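Local coordinates for DNA mimic protein DMP12 (Neisseria meningitidis MC58, PDB 3W1O) that mimics DNA, binding the dimeric histone-like protein HU at its DNA-binding sites and partially keeping it off DNA, probably as a regulator, at residues Gly52-Val57 with Glu95-Asn100; Ile102-Tyr107 with Lys113-His118. All coordinates share one frame; numbering follows the deposited sequence.

Going along the chain from the N terminus, strands 7-10 and 37-40 and helix 42-51 come before the first segment, at the start of helix 53-61. Contact 1 closes a loop of 37 residues, holding strand 72-75 and helix 77-88, by setting G52-V57 beside the start of helix 96-111. Contact 2 follows in series: later turns of that same helix meet strand 115-118 after a short reversal, so the two loops neither nest nor cross. Helix 96-111 thus packs on helix 53-61 by its first turn and on the four-stranded antiparallel sheet by its middle. The centres of the two contacts lie about 13 Å apart, yet V57 CG1 touches F117 CE2 at 4.0 Å.

Contact 1: Gly52-Val57 with Glu95-Asn100; sequences GLWRLV and EPLVKN
L53 and L97 reach for each other with matching torsions: in both, CG lies anti to the backbone N (chi1 174° and 175°) and beside the carbonyl carbon, and both bases already face the opposite helix. Their branches meet obliquely, L53 CD2 against L97 CD2 at 4.1 Å. The other methyl of L53 serves a different partner. CD1 lies 4.2 Å from CG2 of V98, the branch that sits beside V98's own backbone N, and the two side chains run alongside each other with opposite sense. L53 therefore forks over two consecutive residues of the facing helix, one methyl for each.

W54 adds a looser touch. Its ring swings in from the side, bringing CH2 to 4.5 Å from L97 CD2 at an oblique angle. Within its own helix, CG of L53 stands 3.9 Å above one face of the indole, offset toward the rim, so the leucine and the ring approach L97 as neighbours. The indole is tied down elsewhere: NE1 gives its hydrogen to the carbonyl of I45, and W64 meets the ring edge-to-face.

No hydrogen bond crosses between the segments; the contact is wholly apolar and its four residues are buried. The axes of 53-57 and 96-100 pass 12.9 Å apart at 24°, too far for backbone contact, and side-chain methyls, with the W54 ring, bridge the gap. Y48 of helix 42-51 touches both L53 and L97, L87 of helix 77-88 touches L53 and V98, and from edge strand 37-40 V38 packs on L97 and I40 on L97 and W54. Such apolar bridging between roughly parallel helix starts, its surroundings shared by two further helices and an edge strand, belongs to the hydrophobic core of this alpha+beta fold.

Contact 2: Ile102-Tyr107 with Lys113-His118; sequences IHVLEY and KTVIFH
V115 points its side chain from the strand toward the helix, and L105 crosses it at about a right angle. Both methyls of the valine meet the same branch of the leucine: L105 CD2 is 4.1 Å from V115 CG2 and 4.2 Å from V115 CG1, so the leucine methyl rests against the valine's fork. The base of L105 leaves the helix flank, but its CG is anti to the carbonyl carbon (chi1 -57°), and this torsion, with chi2 near 180°, brings CD2 in toward the strand.

V104, one residue earlier, starts out toward the strand and puts CG1 4.2 Å from V115 CG2. V115 CG2 is thus shared by two successive helix residues, while V115 CG1 faces L105. Nothing polar joins the segments, and all three touching residues are buried.

This is a helix laid against one face of an antiparallel sheet, reached by a tight helix-to-strand reversal. Strand 115-118 is an inner strand of that sheet, bonded through its backbone to 7-10 on one side, as in I116 with F10, and to 72-75 on the other, as in V115 with I75. I116 leaves the strand on the far side, where its side chain touches Y21, M24 and I25 of helix 21-30; the sheet is consequently covered by helices on both faces.

I80 of helix 77-88 packs on both L105 and V115. At the reversal, K113 and Y107 have polar ends engaged in the 11-14 region, K113 NZ with the carbonyl of K13 and Y107 OH with the backbone N of D14.

Contact 1: Gly52-Val57 with Glu95-Asn100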
loop_
_atom_site.group_PDB
_atom_site.type_symbol
_atom_site.label_atom_id
_atom_site.label_comp_id
_atom_site.label_asym_id
_atom_site.label_seq_id
_atom_site.Cartn_x
_atom_site.Cartn_y
_atom_site.Cartn_z
ATOM N N GLY A 52 14.859 -0.633 4.797
ATOM C CA GLY A 52 14.110 -1.564 5.629
ATOM C C GLY A 52 12.595 -1.375 5.671
ATOM O O GLY A 52 11.928 -2.006 6.489
ATOM N N LEU A 53 12.044 -0.567 4.758
ATOM C CA LEU A 53 10.611 -0.346 4.705
ATOM C C LEU A 53 9.805 -1.649 4.431
ATOM O O LEU A 53 8.794 -1.926 5.091
ATOM C CB LEU A 53 10.256 0.750 3.692
ATOM C CG LEU A 53 8.732 0.979 3.445
ATOM C CD1 LEU A 53 7.976 1.379 4.791
ATOM C CD2 LEU A 53 8.477 2.058 2.413
ATOM N N TRP A 54 10.230 -2.446 3.450
ATOM C CA TRP A 54 9.424 -3.582 3.071
ATOM C C TRP A 54 9.569 -4.642 4.134
ATOM O O TRP A 54 8.595 -5.334 4.475
ATOM C CB TRP A 54 9.794 -4.111 1.675
ATOM C CG TRP A 54 9.870 -3.004 0.660
ATOM C CD1 TRP A 54 10.928 -2.717 -0.137
ATOM C CD2 TRP A 54 8.874 -2.006 0.386
ATOM N NE1 TRP A 54 10.672 -1.611 -0.911
ATOM C CE2 TRP A 54 9.410 -1.154 -0.620
ATOM C CE3 TRP A 54 7.574 -1.762 0.870
ATOM C CZ2 TRP A 54 8.707 -0.087 -1.143
ATOM C CZ3 TRP A 54 6.866 -0.680 0.333
ATOM C CH2 TRP A 54 7.436 0.136 -0.651
ATOM N N ARG A 55 10.761 -4.738 4.710
ATOM C CA ARG A 55 10.934 -5.633 5.870
ATOM C C ARG A 55 9.980 -5.282 7.031
ATOM O O ARG A 55 9.442 -6.154 7.712
ATOM C CB ARG A 55 12.409 -5.578 6.329
ATOM C CG ARG A 55 13.316 -6.319 5.346
ATOM C CD ARG A 55 14.771 -6.297 5.807
ATOM N NE ARG A 55 15.569 -5.355 5.025
ATOM C CZ ARG A 55 16.151 -4.291 5.553
ATOM N NH1 ARG A 55 16.016 -4.068 6.848
ATOM N NH2 ARG A 55 16.873 -3.447 4.801
ATOM N N LEU A 56 9.745 -4.002 7.258
ATOM C CA LEU A 56 8.812 -3.580 8.279
ATOM C C LEU A 56 7.427 -4.062 7.962
ATOM O O LEU A 56 6.730 -4.534 8.868
ATOM C CB LEU A 56 8.801 -2.050 8.384
ATOM C CG LEU A 56 8.807 -1.239 9.668
ATOM C CD1 LEU A 56 9.692 -1.817 10.810
ATOM C CD2 LEU A 56 9.307 0.132 9.275
ATOM N N VAL A 57 7.008 -3.909 6.698
ATOM C CA VAL A 57 5.719 -4.391 6.244
ATOM C C VAL A 57 5.643 -5.909 6.408
ATOM O O VAL A 57 4.653 -6.441 6.927
ATOM C CB VAL A 57 5.420 -4.002 4.787
ATOM C CG1 VAL A 57 4.092 -4.583 4.376
ATOM C CG2 VAL A 57 5.369 -2.481 4.645
ATOM N N GLU A 95 8.591 10.471 6.155
ATOM C CA GLU A 95 9.053 10.650 4.796
ATOM C C GLU A 95 7.856 10.495 3.869
ATOM O O GLU A 95 6.910 9.789 4.194
ATOM C CB GLU A 95 10.170 9.657 4.518
ATOM C CG GLU A 95 11.359 9.992 5.381
ATOM C CD GLU A 95 12.542 9.118 5.134
ATOM O OE1 GLU A 95 12.530 8.368 4.137
ATOM O OE2 GLU A 95 13.493 9.170 5.965
ATOM N N PRO A 96 7.841 11.243 2.755
ATOM C CA PRO A 96 6.597 11.277 1.961
ATOM C C PRO A 96 6.065 9.931 1.586
ATOM O O PRO A 96 4.875 9.727 1.733
ATOM C CB PRO A 96 6.991 12.073 0.707
ATOM C CG PRO A 96 8.096 13.048 1.283
ATOM C CD PRO A 96 8.865 12.195 2.266
ATOM N N LEU A 97 6.887 9.011 1.075
ATOM C CA LEU A 97 6.301 7.733 0.655
ATOM C C LEU A 97 5.625 7.021 1.835
ATOM O O LEU A 97 4.548 6.414 1.688
ATOM C CB LEU A 97 7.392 6.826 0.053
ATOM C CG LEU A 97 6.940 5.395 -0.317
ATOM C CD1 LEU A 97 5.901 5.491 -1.434
ATOM C CD2 LEU A 97 8.150 4.546 -0.772
ATOM N N VAL A 98 6.270 7.057 2.999
ATOM C CA VAL A 98 5.722 6.388 4.160
ATOM C C VAL A 98 4.439 7.088 4.578
ATOM O O VAL A 98 3.466 6.421 4.892
ATOM C CB VAL A 98 6.751 6.306 5.320
ATOM C CG1 VAL A 98 6.139 5.563 6.545
ATOM C CG2 VAL A 98 8.045 5.577 4.808
ATOM N N LYS A 99 4.415 8.443 4.550
ATOM C CA LYS A 99 3.201 9.168 4.834
ATOM C C LYS A 99 2.087 8.807 3.863
ATOM O O LYS A 99 0.922 8.723 4.255
ATOM C CB LYS A 99 3.404 10.694 4.778
ATOM C CG LYS A 99 4.260 11.264 5.950
ATOM C CD LYS A 99 4.571 12.774 5.695
ATOM C CE LYS A 99 3.244 13.550 5.561
ATOM N NZ LYS A 99 3.585 14.960 5.708
ATOM N N ASN A 100 2.451 8.657 2.596
ATOM C CA ASN A 100 1.473 8.351 1.602
ATOM C C ASN A 100 0.869 6.955 1.828
ATOM O O ASN A 100 -0.327 6.766 1.614
ATOM C CB ASN A 100 2.087 8.470 0.220
ATOM C CG ASN A 100 2.298 9.921 -0.180
ATOM O OD1 ASN A 100 1.623 10.802 0.348
ATOM N ND2 ASN A 100 3.236 10.164 -1.061
#

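Contact 2: Ile102-Tyr107 with Lys113-His118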
loop_
_atom_site.group_PDB
_atom_site.type_symbol
_atom_site.label_atom_id
_atom_site.label_comp_id
_atom_site.label_asym_id
_atom_site.label_seq_id
_atom_site.Cartn_x
_atom_site.Cartn_y
_atom_site.Cartn_z
ATOM N N ILE A 102 0.800 5.409 4.713
ATOM C CA ILE A 102 -0.015 5.577 5.934
ATOM C C ILE A 102 -1.398 6.143 5.617
ATOM O O ILE A 102 -2.439 5.713 6.175
ATOM C CB ILE A 102 0.724 6.428 6.989
ATOM C CG1 ILE A 102 1.872 5.638 7.626
ATOM C CG2 ILE A 102 -0.262 6.916 8.065
ATOM C CD1 ILE A 102 2.858 6.573 8.448
ATOM N N HIS A 103 -1.425 7.094 4.692
ATOM C CA HIS A 103 -2.682 7.733 4.395
ATOM C C HIS A 103 -3.688 6.781 3.756
ATOM O O HIS A 103 -4.908 6.860 4.033
ATOM C CB HIS A 103 -2.495 8.894 3.433
ATOM C CG HIS A 103 -3.741 9.685 3.282
ATOM N ND1 HIS A 103 -4.245 10.459 4.310
ATOM C CD2 HIS A 103 -4.652 9.734 2.281
ATOM C CE1 HIS A 103 -5.390 10.996 3.923
ATOM N NE2 HIS A 103 -5.659 10.574 2.695
ATOM N N VAL A 104 -3.197 5.954 2.824
ATOM C CA VAL A 104 -4.067 4.912 2.239
ATOM C C VAL A 104 -4.610 4.013 3.316
ATOM O O VAL A 104 -5.794 3.707 3.335
ATOM C CB VAL A 104 -3.297 4.044 1.240
ATOM C CG1 VAL A 104 -4.243 2.856 0.736
ATOM C CG2 VAL A 104 -2.893 4.971 0.066
ATOM N N LEU A 105 -3.754 3.623 4.231
ATOM C CA LEU A 105 -4.180 2.763 5.342
ATOM C C LEU A 105 -5.274 3.448 6.195
ATOM O O LEU A 105 -6.336 2.873 6.466
ATOM C CB LEU A 105 -2.972 2.343 6.195
ATOM C CG LEU A 105 -1.839 1.614 5.431
ATOM C CD1 LEU A 105 -0.707 1.278 6.395
ATOM C CD2 LEU A 105 -2.354 0.353 4.689
ATOM N N GLU A 106 -5.044 4.691 6.576
ATOM C CA GLU A 106 -6.068 5.441 7.335
ATOM C C GLU A 106 -7.382 5.551 6.592
ATOM O O GLU A 106 -8.473 5.382 7.190
ATOM C CB GLU A 106 -5.535 6.847 7.698
ATOM C CG GLU A 106 -4.407 6.763 8.685
ATOM C CD GLU A 106 -3.847 8.103 9.106
ATOM O OE1 GLU A 106 -4.177 9.104 8.453
ATOM O OE2 GLU A 106 -3.058 8.138 10.085
ATOM N N TYR A 107 -7.310 5.823 5.291
ATOM C CA TYR A 107 -8.499 6.001 4.515
ATOM C C TYR A 107 -9.273 4.669 4.503
ATOM O O TYR A 107 -10.524 4.645 4.523
ATOM C CB TYR A 107 -8.139 6.368 3.081
ATOM C CG TYR A 107 -9.292 6.761 2.205
ATOM C CD1 TYR A 107 -9.563 8.090 1.911
ATOM C CD2 TYR A 107 -10.113 5.783 1.620
ATOM C CE1 TYR A 107 -10.628 8.470 1.056
ATOM C CE2 TYR A 107 -11.193 6.162 0.816
ATOM C CZ TYR A 107 -11.427 7.468 0.517
ATOM O OH TYR A 107 -12.482 7.780 -0.293
ATOM N N LYS A 113 -12.382 -0.331 3.645
ATOM C CA LYS A 113 -11.949 -0.822 2.314
ATOM C C LYS A 113 -10.825 -1.842 2.540
ATOM O O LYS A 113 -10.051 -1.775 3.514
ATOM C CB LYS A 113 -11.427 0.347 1.434
ATOM C CG LYS A 113 -12.385 1.535 1.152
ATOM C CD LYS A 113 -13.594 1.120 0.304
ATOM C CE LYS A 113 -14.407 2.304 -0.159
ATOM N NZ LYS A 113 -15.203 1.990 -1.408
ATOM N N THR A 114 -10.700 -2.806 1.628
ATOM C CA THR A 114 -9.514 -3.662 1.628
ATOM C C THR A 114 -8.410 -2.880 0.941
ATOM O O THR A 114 -8.667 -2.074 0.083
ATOM C CB THR A 114 -9.801 -5.031 0.950
ATOM O OG1 THR A 114 -10.447 -5.849 1.938
ATOM C CG2 THR A 114 -8.541 -5.751 0.514
ATOM N N VAL A 115 -7.213 -3.063 1.423
ATOM C CA VAL A 115 -6.030 -2.457 0.789
ATOM C C VAL A 115 -5.394 -3.476 -0.133
ATOM O O VAL A 115 -5.203 -4.621 0.259
ATOM C CB VAL A 115 -5.070 -1.966 1.862
ATOM C CG1 VAL A 115 -3.709 -1.623 1.280
ATOM C CG2 VAL A 115 -5.658 -0.698 2.500
ATOM N N ILE A 116 -5.072 -3.079 -1.357
ATOM C CA ILE A 116 -4.402 -3.984 -2.304
ATOM C C ILE A 116 -2.966 -3.558 -2.547
ATOM O O ILE A 116 -2.684 -2.350 -2.674
ATOM C CB ILE A 116 -5.155 -3.918 -3.629
ATOM C CG1 ILE A 116 -6.582 -4.477 -3.382
ATOM C CG2 ILE A 116 -4.413 -4.686 -4.728
ATOM C CD1 ILE A 116 -7.494 -4.219 -4.495
ATOM N N PHE A 117 -2.062 -4.535 -2.578
ATOM C CA PHE A 117 -0.746 -4.264 -3.133
ATOM C C PHE A 117 -0.734 -4.967 -4.484
ATOM O O PHE A 117 -0.982 -6.165 -4.542
ATOM C CB PHE A 117 0.392 -4.852 -2.274
ATOM C CG PHE A 117 0.483 -4.343 -0.850
ATOM C CD1 PHE A 117 -0.282 -3.275 -0.382
ATOM C CD2 PHE A 117 1.385 -4.918 0.013
ATOM C CE1 PHE A 117 -0.169 -2.833 0.972
ATOM C CE2 PHE A 117 1.505 -4.471 1.363
ATOM C CZ PHE A 117 0.722 -3.434 1.814
ATOM N N HIS A 118 -0.418 -4.250 -5.546
ATOM C CA HIS A 118 -0.410 -4.882 -6.898
ATOM C C HIS A 118 0.876 -4.534 -7.646
ATOM O O HIS A 118 1.265 -3.380 -7.662
ATOM C CB HIS A 118 -1.609 -4.448 -7.719
ATOM C CG HIS A 118 -1.516 -4.875 -9.160
ATOM N ND1 HIS A 118 -1.832 -6.156 -9.575
ATOM C CD2 HIS A 118 -1.037 -4.228 -10.258
ATOM C CE1 HIS A 118 -1.603 -6.262 -10.880
ATOM N NE2 HIS A 118 -1.118 -5.109 -11.318
#